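Local coordinates for Slr1964 protein (Synechocystis sp., PDB 4JDX), which accelerates conversion of the orange carotenoid protein from its active OCP-R form to OCP-O, speeding fluorescence recovery after non-photochemical quenching, at residues K29-E34 and G71-R76; A40-Q45 and H59-A64; V83-L88 and S107-L112. All coordinates share one frame; numbering follows the deposited sequence.

Contact 1: residues K29-E34 and G71-R76; sequences KAYQRE and GKYDDR
The backbone of 71-76 has no regular helix or strand and turns at Y73, the centre of an inverse gamma turn, coming nearest to helix segment 29-34 where the CA atoms of Y31 and Y73 lie 7.8 Å apart. From this turn Y73, its CG anti to the carbonyl carbon (chi1 -63°), lays its ring against the helix. CB of Y31 sits over one face of that ring in a CH-pi contact, 4.1 Å from its centroid. The Y31 ring, standing almost upright on the Y73 plane at 86°, presents its edge to the same ring in an offset edge-to-face pair, with CD1 of Y31 3.7 Å from CE2 of Y73. At the edge of the Y73 ring lies CB of A30. The phenol OH of Y73 donates to OE1 of E34 (2.8 Å), while NZ of K72 meets OE2 of E34 tip to tip in a salt bridge, also 2.8 Å. Each donor stands above the carboxylate plane, and the two bonds together fix the rotation of that buried group. An alanine in place of E34 would remove both bonds and would probably loosen the loop's hold on the helix. K72 also bridges to E68 and E90, so three carboxylates share its ammonium. The contact fastens the linker between helices 53-70 and 80-89 to the middle of helix 17-47, with I69 of helix 53-70 packing on Y31 and E34.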
ATOM      1  N   LYS A  29      -7.888 -22.086  -6.797  1.00 54.64           N
ATOM      2  CA  LYS A  29      -8.137 -22.432  -5.405  1.00 44.66           C
ATOM      3  C   LYS A  29      -7.041 -21.852  -4.513  1.00 41.39           C
ATOM      4  O   LYS A  29      -7.324 -21.190  -3.514  1.00 48.17           O
ATOM      5  CB  LYS A  29      -8.174 -23.951  -5.249  1.00 45.67           C
ATOM      6  CG  LYS A  29      -8.841 -24.441  -3.979  1.00 47.95           C
ATOM      7  CD  LYS A  29      -8.735 -25.952  -3.875  1.00 47.78           C
ATOM      8  CE  LYS A  29      -9.762 -26.529  -2.920  1.00 63.30           C
ATOM      9  NZ  LYS A  29     -10.956 -27.054  -3.642  1.00 77.15           N
ATOM     10  N   ALA A  30      -5.790 -22.106  -4.889  1.00 36.66           N
ATOM     11  CA  ALA A  30      -4.635 -21.606  -4.153  1.00 45.61           C
ATOM     12  C   ALA A  30      -4.638 -20.083  -4.142  1.00 50.92           C
ATOM     13  O   ALA A  30      -4.356 -19.453  -3.121  1.00 50.35           O
ATOM     14  CB  ALA A  30      -3.348 -22.122  -4.785  1.00 46.60           C
ATOM     15  N   TYR A  31      -4.959 -19.503  -5.293  1.00 45.08           N
ATOM     16  CA  TYR A  31      -5.046 -18.058  -5.442  1.00 44.26           C
ATOM     17  C   TYR A  31      -6.002 -17.473  -4.406  1.00 59.83           C
ATOM     18  O   TYR A  31      -5.683 -16.486  -3.740  1.00 53.26           O
ATOM     19  CB  TYR A  31      -5.510 -17.699  -6.856  1.00 43.53           C
ATOM     20  CG  TYR A  31      -5.784 -16.227  -7.063  1.00 52.54           C
ATOM     21  CD1 TYR A  31      -4.765 -15.291  -6.974  1.00 48.80           C
ATOM     22  CD2 TYR A  31      -7.062 -15.773  -7.353  1.00 51.80           C
ATOM     23  CE1 TYR A  31      -5.014 -13.945  -7.162  1.00 49.77           C
ATOM     24  CE2 TYR A  31      -7.317 -14.431  -7.542  1.00 53.10           C
ATOM     25  CZ  TYR A  31      -6.291 -13.524  -7.446  1.00 45.40           C
ATOM     26  OH  TYR A  31      -6.546 -12.187  -7.638  1.00 56.73           O
ATOM     27  N   GLN A  32      -7.169 -18.093  -4.266  1.00 38.26           N
ATOM     28  CA  GLN A  32      -8.153 -17.647  -3.289  1.00 42.71           C
ATOM     29  C   GLN A  32      -7.613 -17.804  -1.872  1.00 47.07           C
ATOM     30  O   GLN A  32      -7.872 -16.967  -1.007  1.00 48.52           O
ATOM     31  CB  GLN A  32      -9.458 -18.427  -3.452  1.00 37.37           C
ATOM     32  CG  GLN A  32     -10.193 -18.109  -4.746  1.00 45.05           C
ATOM     33  CD  GLN A  32     -10.691 -16.677  -4.794  1.00 52.07           C
ATOM     34  OE1 GLN A  32     -11.018 -16.091  -3.765  1.00 53.99           O
ATOM     35  NE2 GLN A  32     -10.748 -16.103  -5.991  1.00 50.39           N
ATOM     36  N   ARG A  33      -6.853 -18.871  -1.641  1.00 40.83           N
ATOM     37  CA  ARG A  33      -6.268 -19.110  -0.328  1.00 41.11           C
ATOM     38  C   ARG A  33      -5.254 -18.021   0.003  1.00 43.23           C
ATOM     39  O   ARG A  33      -5.115 -17.618   1.159  1.00 47.66           O
ATOM     40  CB  ARG A  33      -5.582 -20.477  -0.278  1.00 37.73           C
ATOM     41  CG  ARG A  33      -6.522 -21.665  -0.374  1.00 40.76           C
ATOM     42  CD  ARG A  33      -5.844 -22.906   0.164  1.00 46.98           C
ATOM     43  NE  ARG A  33      -6.721 -24.076   0.180  1.00 60.81           N
ATOM     44  CZ  ARG A  33      -6.539 -25.182  -0.539  1.00 45.77           C
ATOM     45  NH1 ARG A  33      -5.505 -25.309  -1.359  1.00 57.33           N
ATOM     46  NH2 ARG A  33      -7.403 -26.177  -0.433  1.00 42.47           N
ATOM     47  N   GLU A  34      -4.544 -17.548  -1.015  1.00 37.44           N
ATOM     48  CA  GLU A  34      -3.522 -16.532  -0.814  1.00 44.35           C
ATOM     49  C   GLU A  34      -4.163 -15.177  -0.520  1.00 53.10           C
ATOM     50  O   GLU A  34      -3.621 -14.380   0.245  1.00 54.66           O
ATOM     51  CB  GLU A  34      -2.609 -16.431  -2.035  1.00 37.01           C
ATOM     52  CG  GLU A  34      -1.381 -15.578  -1.788  1.00 49.83           C
ATOM     53  CD  GLU A  34      -0.340 -15.704  -2.879  1.00 53.95           C
ATOM     54  OE1 GLU A  34      -0.703 -16.072  -4.016  1.00 48.41           O
ATOM     55  OE2 GLU A  34       0.847 -15.436  -2.594  1.00 56.02           O
ATOM     56  N   GLY A  71       2.041 -12.292 -10.988  1.00 54.69           N
ATOM     57  CA  GLY A  71       2.788 -13.148 -11.893  1.00 64.41           C
ATOM     58  C   GLY A  71       3.151 -14.505 -11.316  1.00 66.45           C
ATOM     59  O   GLY A  71       3.952 -15.235 -11.901  1.00 63.56           O
ATOM     60  N   LYS A  72       2.558 -14.856 -10.178  1.00 53.06           N
ATOM     61  CA  LYS A  72       2.910 -16.095  -9.487  1.00 63.67           C
ATOM     62  C   LYS A  72       2.293 -17.335 -10.132  1.00 62.70           C
ATOM     63  O   LYS A  72       2.913 -18.397 -10.168  1.00 54.83           O
ATOM     64  CB  LYS A  72       2.489 -16.033  -8.016  1.00 59.60           C
ATOM     65  CG  LYS A  72       2.636 -17.363  -7.291  1.00 60.81           C
ATOM     66  CD  LYS A  72       2.142 -17.289  -5.860  1.00 61.02           C
ATOM     67  CE  LYS A  72       3.238 -16.838  -4.916  1.00 65.27           C
ATOM     68  NZ  LYS A  72       2.871 -17.094  -3.499  1.00 62.61           N
ATOM     69  N   TYR A  73       1.070 -17.200 -10.634  1.00 52.46           N
ATOM     70  CA  TYR A  73       0.330 -18.347 -11.151  1.00 50.13           C
ATOM     71  C   TYR A  73       0.536 -18.527 -12.650  1.00 47.30           C
ATOM     72  O   TYR A  73      -0.395 -18.392 -13.443  1.00 58.50           O
ATOM     73  CB  TYR A  73      -1.153 -18.209 -10.798  1.00 41.43           C
ATOM     74  CG  TYR A  73      -1.372 -18.227  -9.302  1.00 51.60           C
ATOM     75  CD1 TYR A  73      -1.529 -19.425  -8.618  1.00 50.38           C
ATOM     76  CD2 TYR A  73      -1.382 -17.050  -8.566  1.00 43.87           C
ATOM     77  CE1 TYR A  73      -1.709 -19.450  -7.251  1.00 49.60           C
ATOM     78  CE2 TYR A  73      -1.563 -17.068  -7.197  1.00 46.52           C
ATOM     79  CZ  TYR A  73      -1.724 -18.271  -6.545  1.00 47.08           C
ATOM     80  OH  TYR A  73      -1.905 -18.303  -5.182  1.00 51.49           O
ATOM     81  N   ASP A  74       1.772 -18.845 -13.019  1.00 46.38           N
ATOM     82  CA  ASP A  74       2.153 -19.036 -14.409  1.00 50.26           C
ATOM     83  C   ASP A  74       1.961 -20.500 -14.808  1.00 57.11           C
ATOM     84  O   ASP A  74       2.592 -21.393 -14.241  1.00 53.57           O
ATOM     85  CB  ASP A  74       3.613 -18.623 -14.595  1.00 54.29           C
ATOM     86  CG  ASP A  74       4.020 -18.549 -16.048  1.00 59.87           C
ATOM     87  OD1 ASP A  74       3.228 -18.963 -16.918  1.00 63.27           O
ATOM     88  OD2 ASP A  74       5.146 -18.082 -16.320  1.00 59.89           O
ATOM     89  N   ASP A  75       1.095 -20.740 -15.788  1.00 57.46           N
ATOM     90  CA  ASP A  75       0.721 -22.099 -16.169  1.00 58.09           C
ATOM     91  C   ASP A  75       1.584 -22.641 -17.307  1.00 56.52           C
ATOM     92  O   ASP A  75       1.340 -23.741 -17.807  1.00 42.33           O
ATOM     93  CB  ASP A  75      -0.753 -22.143 -16.582  1.00 52.82           C
ATOM     94  CG  ASP A  75      -1.008 -21.456 -17.908  1.00 61.11           C
ATOM     95  OD1 ASP A  75      -1.978 -21.834 -18.596  1.00 64.70           O
ATOM     96  OD2 ASP A  75      -0.238 -20.540 -18.265  1.00 69.17           O
ATOM     97  N   ARG A  76       2.596 -21.877 -17.708  1.00 48.58           N
ATOM     98  CA  ARG A  76       3.446 -22.275 -18.824  1.00 53.96           C
ATOM     99  C   ARG A  76       4.274 -23.515 -18.495  1.00 60.74           C
ATOM    100  O   ARG A  76       4.694 -23.719 -17.356  1.00 57.42           O
ATOM    101  CB  ARG A  76       4.347 -21.119 -19.261  1.00 50.98           C
ATOM    102  CG  ARG A  76       3.605 -20.057 -20.055  1.00 59.42           C
ATOM    103  CD  ARG A  76       4.492 -18.876 -20.410  1.00 62.01           C
ATOM    104  NE  ARG A  76       4.921 -18.138 -19.226  1.00 65.47           N
ATOM    105  CZ  ARG A  76       5.654 -17.030 -19.259  1.00 72.30           C
ATOM    106  NH1 ARG A  76       6.042 -16.522 -20.420  1.00 74.81           N
ATOM    107  NH2 ARG A  76       6.002 -16.425 -18.132  1.00 65.08           N
TER

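Contact 2: residues A40-Q45 and H59-A64; sequences ATVQAQ and HDFLSA
Helices 17-47 and 53-70 form an antiparallel helical hairpin, and segments 40-45 and 59-64 face each other in it with their axes 11.3 Å apart at closest approach and their directions 169° apart. F61 is the side chain around which the contact is built. With CG anti to the backbone N, its ring lies among three side chains of the other helix. Q45 has CG in the crowded position between N and the carbonyl carbon (chi1 64°) and an extended chain beyond it, which brings OE1 over one face of the ring toward the rim, 3.8 Å from CD2 of F61; amide and ring planes are inclined at 45°. T41 adopts the same crowded setting for OG1, which lies 3.8 Å from CE2 of F61, while the hydroxyl is hydrogen-bonded to the carbonyl O of L38. At the ring's edge stands CG2 of V42. The interface continues toward the second subunit, whose L55 packs on V42 and whose H59 packs on L62. Within the chain, V42 and L62 cross at about a right angle, CG2 of V42 resting 3.7 Å from CD2 of L62.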
ATOM      1  N   ALA A  40      -5.869 -11.265   5.871  1.00 49.03           N
ATOM      2  CA  ALA A  40      -5.764 -11.461   7.314  1.00 48.83           C
ATOM      3  C   ALA A  40      -4.542 -10.754   7.895  1.00 49.19           C
ATOM      4  O   ALA A  40      -4.637 -10.076   8.919  1.00 45.31           O
ATOM      5  CB  ALA A  40      -5.715 -12.953   7.639  1.00 38.55           C
ATOM      6  N   THR A  41      -3.395 -10.914   7.241  1.00 39.60           N
ATOM      7  CA  THR A  41      -2.161 -10.286   7.705  1.00 57.90           C
ATOM      8  C   THR A  41      -2.281  -8.769   7.640  1.00 44.51           C
ATOM      9  O   THR A  41      -1.974  -8.070   8.603  1.00 45.14           O
ATOM     10  CB  THR A  41      -0.934 -10.725   6.872  1.00 60.21           C
ATOM     11  OG1 THR A  41      -1.132 -10.393   5.492  1.00 71.94           O
ATOM     12  CG2 THR A  41      -0.691 -12.220   7.012  1.00 54.57           C
ATOM     13  N   VAL A  42      -2.735  -8.273   6.494  1.00 42.25           N
ATOM     14  CA  VAL A  42      -2.931  -6.845   6.286  1.00 53.76           C
ATOM     15  C   VAL A  42      -3.857  -6.275   7.350  1.00 55.99           C
ATOM     16  O   VAL A  42      -3.542  -5.276   7.999  1.00 53.09           O
ATOM     17  CB  VAL A  42      -3.549  -6.574   4.898  1.00 48.00           C
ATOM     18  CG1 VAL A  42      -4.036  -5.124   4.781  1.00 51.50           C
ATOM     19  CG2 VAL A  42      -2.548  -6.909   3.802  1.00 62.97           C
ATOM     20  N   GLN A  43      -5.003  -6.923   7.519  1.00 55.02           N
ATOM     21  CA  GLN A  43      -6.003  -6.489   8.482  1.00 52.54           C
ATOM     22  C   GLN A  43      -5.414  -6.481   9.887  1.00 56.37           C
ATOM     23  O   GLN A  43      -5.863  -5.732  10.756  1.00 65.19           O
ATOM     24  CB  GLN A  43      -7.214  -7.422   8.430  1.00 41.11           C
ATOM     25  CG  GLN A  43      -8.550  -6.707   8.377  1.00 57.37           C
ATOM     26  CD  GLN A  43      -9.672  -7.604   7.893  1.00 51.94           C
ATOM     27  OE1 GLN A  43      -9.483  -8.802   7.699  1.00 62.28           O
ATOM     28  NE2 GLN A  43     -10.847  -7.025   7.690  1.00 57.01           N
ATOM     29  N   ALA A  44      -4.394  -7.307  10.093  1.00 52.77           N
ATOM     30  CA  ALA A  44      -3.807  -7.495  11.413  1.00 53.78           C
ATOM     31  C   ALA A  44      -2.755  -6.432  11.708  1.00 53.14           C
ATOM     32  O   ALA A  44      -2.843  -5.723  12.710  1.00 54.02           O
ATOM     33  CB  ALA A  44      -3.198  -8.889  11.521  1.00 43.25           C
ATOM     34  N   GLN A  45      -1.766  -6.316  10.826  1.00 46.91           N
ATOM     35  CA  GLN A  45      -0.652  -5.403  11.055  1.00 67.12           C
ATOM     36  C   GLN A  45      -1.070  -3.950  10.836  1.00 67.70           C
ATOM     37  O   GLN A  45      -0.278  -3.030  11.041  1.00 71.70           O
ATOM     38  CB  GLN A  45       0.547  -5.766  10.171  1.00 65.52           C
ATOM     39  CG  GLN A  45       0.301  -5.634   8.682  1.00 63.45           C
ATOM     40  CD  GLN A  45       1.546  -5.913   7.856  1.00 71.13           C
ATOM     41  OE1 GLN A  45       1.604  -6.891   7.111  1.00 70.49           O
ATOM     42  NE2 GLN A  45       2.547  -5.048   7.981  1.00 66.64           N
ATOM     43  N   HIS A  59       2.553  -0.644   3.580  1.00 55.11           N
ATOM     44  CA  HIS A  59       2.435  -0.227   2.194  1.00 54.20           C
ATOM     45  C   HIS A  59       3.430  -0.972   1.312  1.00 59.14           C
ATOM     46  O   HIS A  59       3.079  -1.461   0.237  1.00 62.53           O
ATOM     47  CB  HIS A  59       2.673   1.273   2.076  1.00 49.68           C
ATOM     48  CG  HIS A  59       2.706   1.761   0.662  1.00 49.99           C
ATOM     49  ND1 HIS A  59       1.583   1.805  -0.132  1.00 51.83           N
ATOM     50  CD2 HIS A  59       3.729   2.211  -0.100  1.00 59.42           C
ATOM     51  CE1 HIS A  59       1.911   2.272  -1.325  1.00 57.02           C
ATOM     52  NE2 HIS A  59       3.205   2.526  -1.332  1.00 61.49           N
ATOM     53  N   ASP A  60       4.674  -1.055   1.773  1.00 54.91           N
ATOM     54  CA  ASP A  60       5.723  -1.742   1.031  1.00 58.48           C
ATOM     55  C   ASP A  60       5.362  -3.211   0.860  1.00 56.33           C
ATOM     56  O   ASP A  60       5.566  -3.797  -0.203  1.00 63.54           O
ATOM     57  CB  ASP A  60       7.062  -1.622   1.761  1.00 57.46           C
ATOM     58  CG  ASP A  60       7.565  -0.193   1.834  1.00 59.43           C
ATOM     59  OD1 ASP A  60       7.136   0.638   1.006  1.00 57.80           O
ATOM     60  OD2 ASP A  60       8.397   0.095   2.720  1.00 58.05           O
ATOM     61  N   PHE A  61       4.822  -3.795   1.924  1.00 58.82           N
ATOM     62  CA  PHE A  61       4.407  -5.193   1.923  1.00 57.38           C
ATOM     63  C   PHE A  61       3.343  -5.461   0.859  1.00 56.85           C
ATOM     64  O   PHE A  61       3.464  -6.405   0.080  1.00 64.72           O
ATOM     65  CB  PHE A  61       3.886  -5.582   3.310  1.00 62.64           C
ATOM     66  CG  PHE A  61       3.260  -6.949   3.367  1.00 58.34           C
ATOM     67  CD1 PHE A  61       4.043  -8.082   3.463  1.00 53.12           C
ATOM     68  CD2 PHE A  61       1.885  -7.096   3.334  1.00 57.26           C
ATOM     69  CE1 PHE A  61       3.467  -9.337   3.515  1.00 62.29           C
ATOM     70  CE2 PHE A  61       1.306  -8.347   3.388  1.00 57.62           C
ATOM     71  CZ  PHE A  61       2.097  -9.468   3.479  1.00 48.30           C
ATOM     72  N   LEU A  62       2.305  -4.629   0.827  1.00 52.93           N
ATOM     73  CA  LEU A  62       1.234  -4.767  -0.161  1.00 48.86           C
ATOM     74  C   LEU A  62       1.749  -4.605  -1.585  1.00 45.84           C
ATOM     75  O   LEU A  62       1.392  -5.377  -2.475  1.00 57.01           O
ATOM     76  CB  LEU A  62       0.134  -3.735   0.089  1.00 47.27           C
ATOM     77  CG  LEU A  62      -0.932  -4.107   1.116  1.00 58.80           C
ATOM     78  CD1 LEU A  62      -1.732  -2.873   1.511  1.00 63.68           C
ATOM     79  CD2 LEU A  62      -1.846  -5.197   0.564  1.00 67.96           C
ATOM     80  N   SER A  63       2.576  -3.586  -1.799  1.00 55.92           N
ATOM     81  CA  SER A  63       3.141  -3.328  -3.117  1.00 60.08           C
ATOM     82  C   SER A  63       3.846  -4.574  -3.626  1.00 51.44           C
ATOM     83  O   SER A  63       3.705  -4.954  -4.788  1.00 53.74           O
ATOM     84  CB  SER A  63       4.139  -2.170  -3.062  1.00 65.11           C
ATOM     85  OG  SER A  63       3.497  -0.904  -2.939  1.00 72.42           O
ATOM     86  N   ALA A  64       4.598  -5.210  -2.736  1.00 52.51           N
ATOM     87  CA  ALA A  64       5.433  -6.348  -3.093  1.00 53.68           C
ATOM     88  C   ALA A  64       4.587  -7.600  -3.283  1.00 51.96           C
ATOM     89  O   ALA A  64       4.711  -8.296  -4.291  1.00 57.89           O
ATOM     90  CB  ALA A  64       6.488  -6.581  -2.018  1.00 52.49           C
TER

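Contact 3: residues V83-L88 and S107-L112; sequences VFAQLL and SKIKAL
Two short helices, 80-89 and 103-114, pack across each other in the C-terminal part of this all-helical fold, and segments 83-88 and 107-112 make up part of their apolar interface. The segment axes cross at -52° and approach to 8.3 Å. The small A85 at the point of nearest approach is consistent with this closeness: its CA is only 4.9 Å from that of I109, and its CB rests 3.8 Å from CB of L112. I109 contributes the largest share of the contact and divides its two branches between neighbours. CG1 is anti to the carbonyl carbon (chi1 -71°), and the chain then runs out extended to CD1, which reaches the CB of F84. The other branch, CG2, is anti to the backbone N and lies over the backbone of A85, 3.8 Å from its N, in the gap between the side chains of F84 and L88. L88, with CG anti to the backbone N (chi1 -178°), places CD2 against the second helix, where it meets CG2 of I109 and comes within 4.0 Å of CA of K110. No hydrogen bond joins the segments, so the association rests on the fit of these hydrocarbon surfaces. The ring of F84 leads away from segment 107-112 and packs on helix 17-47, meeting the ring of F27 and touching A23 and L26, while L98 and I81 also touch I109. The tightest approach between the segments is that of CD1 of I109 to CB of F84, at 3.6 Å.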
ATOM      1  N   VAL A  83       6.126 -23.862 -10.043  1.00 44.87           N
ATOM      2  CA  VAL A  83       5.076 -23.095  -9.385  1.00 45.48           C
ATOM      3  C   VAL A  83       4.381 -23.943  -8.329  1.00 40.53           C
ATOM      4  O   VAL A  83       4.216 -23.511  -7.188  1.00 51.79           O
ATOM      5  CB  VAL A  83       4.024 -22.587 -10.397  1.00 52.77           C
ATOM      6  CG1 VAL A  83       2.858 -21.912  -9.676  1.00 44.40           C
ATOM      7  CG2 VAL A  83       4.661 -21.637 -11.406  1.00 45.85           C
ATOM      8  N   PHE A  84       3.975 -25.150  -8.708  1.00 42.48           N
ATOM      9  CA  PHE A  84       3.303 -26.051  -7.775  1.00 49.25           C
ATOM     10  C   PHE A  84       4.168 -26.330  -6.551  1.00 44.73           C
ATOM     11  O   PHE A  84       3.678 -26.335  -5.422  1.00 48.77           O
ATOM     12  CB  PHE A  84       2.919 -27.362  -8.464  1.00 50.87           C
ATOM     13  CG  PHE A  84       1.630 -27.282  -9.234  1.00 49.60           C
ATOM     14  CD1 PHE A  84       0.450 -26.960  -8.593  1.00 43.39           C
ATOM     15  CD2 PHE A  84       1.599 -27.526 -10.596  1.00 53.07           C
ATOM     16  CE1 PHE A  84      -0.735 -26.881  -9.294  1.00 61.56           C
ATOM     17  CE2 PHE A  84       0.413 -27.448 -11.299  1.00 47.69           C
ATOM     18  CZ  PHE A  84      -0.753 -27.127 -10.647  1.00 51.42           C
ATOM     19  N   ALA A  85       5.459 -26.546  -6.782  1.00 54.13           N
ATOM     20  CA  ALA A  85       6.404 -26.783  -5.699  1.00 55.10           C
ATOM     21  C   ALA A  85       6.386 -25.614  -4.720  1.00 49.40           C
ATOM     22  O   ALA A  85       6.357 -25.807  -3.503  1.00 48.13           O
ATOM     23  CB  ALA A  85       7.804 -26.980  -6.259  1.00 55.22           C
ATOM     24  N   GLN A  86       6.398 -24.400  -5.261  1.00 49.52           N
ATOM     25  CA  GLN A  86       6.370 -23.193  -4.440  1.00 47.49           C
ATOM     26  C   GLN A  86       5.071 -23.112  -3.640  1.00 49.24           C
ATOM     27  O   GLN A  86       5.086 -22.851  -2.436  1.00 51.48           O
ATOM     28  CB  GLN A  86       6.510 -21.948  -5.316  1.00 55.49           C
ATOM     29  CG  GLN A  86       6.686 -20.660  -4.528  1.00 68.23           C
ATOM     30  CD  GLN A  86       8.009 -20.610  -3.775  1.00 79.92           C
ATOM     31  OE1 GLN A  86       8.964 -21.301  -4.132  1.00 74.18           O
ATOM     32  NE2 GLN A  86       8.068 -19.793  -2.729  1.00 79.02           N
ATOM     33  N   LEU A  87       3.952 -23.337  -4.321  1.00 47.17           N
ATOM     34  CA  LEU A  87       2.638 -23.331  -3.685  1.00 52.14           C
ATOM     35  C   LEU A  87       2.575 -24.346  -2.553  1.00 51.73           C
ATOM     36  O   LEU A  87       1.986 -24.087  -1.503  1.00 51.23           O
ATOM     37  CB  LEU A  87       1.554 -23.653  -4.713  1.00 43.75           C
ATOM     38  CG  LEU A  87       1.387 -22.631  -5.838  1.00 55.60           C
ATOM     39  CD1 LEU A  87       0.362 -23.117  -6.856  1.00 43.44           C
ATOM     40  CD2 LEU A  87       1.004 -21.262  -5.271  1.00 51.17           C
ATOM     41  N   LEU A  88       3.188 -25.504  -2.776  1.00 44.55           N
ATOM     42  CA  LEU A  88       3.213 -26.567  -1.782  1.00 40.86           C
ATOM     43  C   LEU A  88       4.068 -26.151  -0.594  1.00 45.99           C
ATOM     44  O   LEU A  88       3.702 -26.370   0.562  1.00 54.85           O
ATOM     45  CB  LEU A  88       3.778 -27.843  -2.401  1.00 50.15           C
ATOM     46  CG  LEU A  88       3.830 -29.070  -1.492  1.00 37.94           C
ATOM     47  CD1 LEU A  88       2.428 -29.514  -1.093  1.00 41.34           C
ATOM     48  CD2 LEU A  88       4.580 -30.188  -2.192  1.00 50.98           C
ATOM     49  N   SER A 107       5.999 -36.613  -7.637  1.00 44.10           N
ATOM     50  CA  SER A 107       7.255 -36.883  -6.951  1.00 63.21           C
ATOM     51  C   SER A 107       8.225 -35.722  -7.113  1.00 48.27           C
ATOM     52  O   SER A 107       8.862 -35.291  -6.151  1.00 50.04           O
ATOM     53  CB  SER A 107       7.887 -38.167  -7.491  1.00 58.71           C
ATOM     54  OG  SER A 107       7.096 -39.295  -7.166  1.00 76.21           O
ATOM     55  N   LYS A 108       8.332 -35.218  -8.338  1.00 47.75           N
ATOM     56  CA  LYS A 108       9.247 -34.127  -8.643  1.00 57.78           C
ATOM     57  C   LYS A 108       8.867 -32.884  -7.841  1.00 56.25           C
ATOM     58  O   LYS A 108       9.724 -32.221  -7.256  1.00 56.41           O
ATOM     59  CB  LYS A 108       9.216 -33.820 -10.142  1.00 54.77           C
ATOM     60  CG  LYS A 108      10.181 -32.731 -10.581  1.00 63.15           C
ATOM     61  CD  LYS A 108      11.629 -33.144 -10.366  1.00 75.49           C
ATOM     62  CE  LYS A 108      12.587 -32.133 -10.976  1.00 82.94           C
ATOM     63  NZ  LYS A 108      14.011 -32.421 -10.642  1.00 89.25           N
ATOM     64  N   ILE A 109       7.573 -32.585  -7.813  1.00 40.80           N
ATOM     65  CA  ILE A 109       7.064 -31.433  -7.081  1.00 51.30           C
ATOM     66  C   ILE A 109       7.374 -31.541  -5.591  1.00 56.93           C
ATOM     67  O   ILE A 109       7.959 -30.632  -5.003  1.00 63.81           O
ATOM     68  CB  ILE A 109       5.541 -31.286  -7.273  1.00 48.81           C
ATOM     69  CG1 ILE A 109       5.236 -30.835  -8.704  1.00 48.25           C
ATOM     70  CG2 ILE A 109       4.961 -30.295  -6.269  1.00 38.64           C
ATOM     71  CD1 ILE A 109       3.761 -30.818  -9.044  1.00 49.48           C
ATOM     72  N   LYS A 110       6.976 -32.654  -4.986  1.00 57.02           N
ATOM     73  CA  LYS A 110       7.222 -32.884  -3.568  1.00 66.49           C
ATOM     74  C   LYS A 110       8.707 -32.747  -3.255  1.00 57.35           C
ATOM     75  O   LYS A 110       9.087 -32.174  -2.235  1.00 55.41           O
ATOM     76  CB  LYS A 110       6.729 -34.274  -3.162  1.00 61.92           C
ATOM     77  CG  LYS A 110       5.226 -34.452  -3.278  1.00 68.51           C
ATOM     78  CD  LYS A 110       4.795 -35.844  -2.856  1.00 73.30           C
ATOM     79  CE  LYS A 110       3.299 -36.028  -3.030  1.00 76.24           C
ATOM     80  NZ  LYS A 110       2.821 -37.317  -2.461  1.00 79.79           N
ATOM     81  N   ALA A 111       9.540 -33.269  -4.151  1.00 55.40           N
ATOM     82  CA  ALA A 111      10.985 -33.253  -3.965  1.00 58.30           C
ATOM     83  C   ALA A 111      11.510 -31.822  -3.921  1.00 57.24           C
ATOM     84  O   ALA A 111      12.257 -31.451  -3.013  1.00 59.29           O
ATOM     85  CB  ALA A 111      11.669 -34.033  -5.086  1.00 48.78           C
ATOM     86  N   LEU A 112      11.111 -31.022  -4.903  1.00 59.46           N
ATOM     87  CA  LEU A 112      11.556 -29.635  -4.998  1.00 71.37           C
ATOM     88  C   LEU A 112      11.101 -28.821  -3.788  1.00 67.48           C
ATOM     89  O   LEU A 112      11.816 -27.931  -3.324  1.00 70.07           O
ATOM     90  CB  LEU A 112      11.026 -29.001  -6.286  1.00 59.15           C
ATOM     91  CG  LEU A 112      11.536 -29.638  -7.582  1.00 63.86           C
ATOM     92  CD1 LEU A 112      10.777 -29.094  -8.788  1.00 64.96           C
ATOM     93  CD2 LEU A 112      13.038 -29.419  -7.734  1.00 71.95           C
TER

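In the fold
From the N terminus, the long helix 17-47 contributes first to contact 1 and then, farther along, to contact 2. The chain turns back into helix 53-70, and contact 2 closes the inner loop near the turn of the hairpin. Contact 1 closes the larger loop around it when the linker after helix 53-70 returns to helix 17-47, so contact 2 is nested within contact 1. Contact 3 follows in series, closing a separate short loop between helices 80-89 and 103-114. It touches contact 1 through V83 and L87, which pack on residues 72-74, whereas contact 2 lies on the opposite side of the chain's centre, about 26 Å from contact 3 between centres.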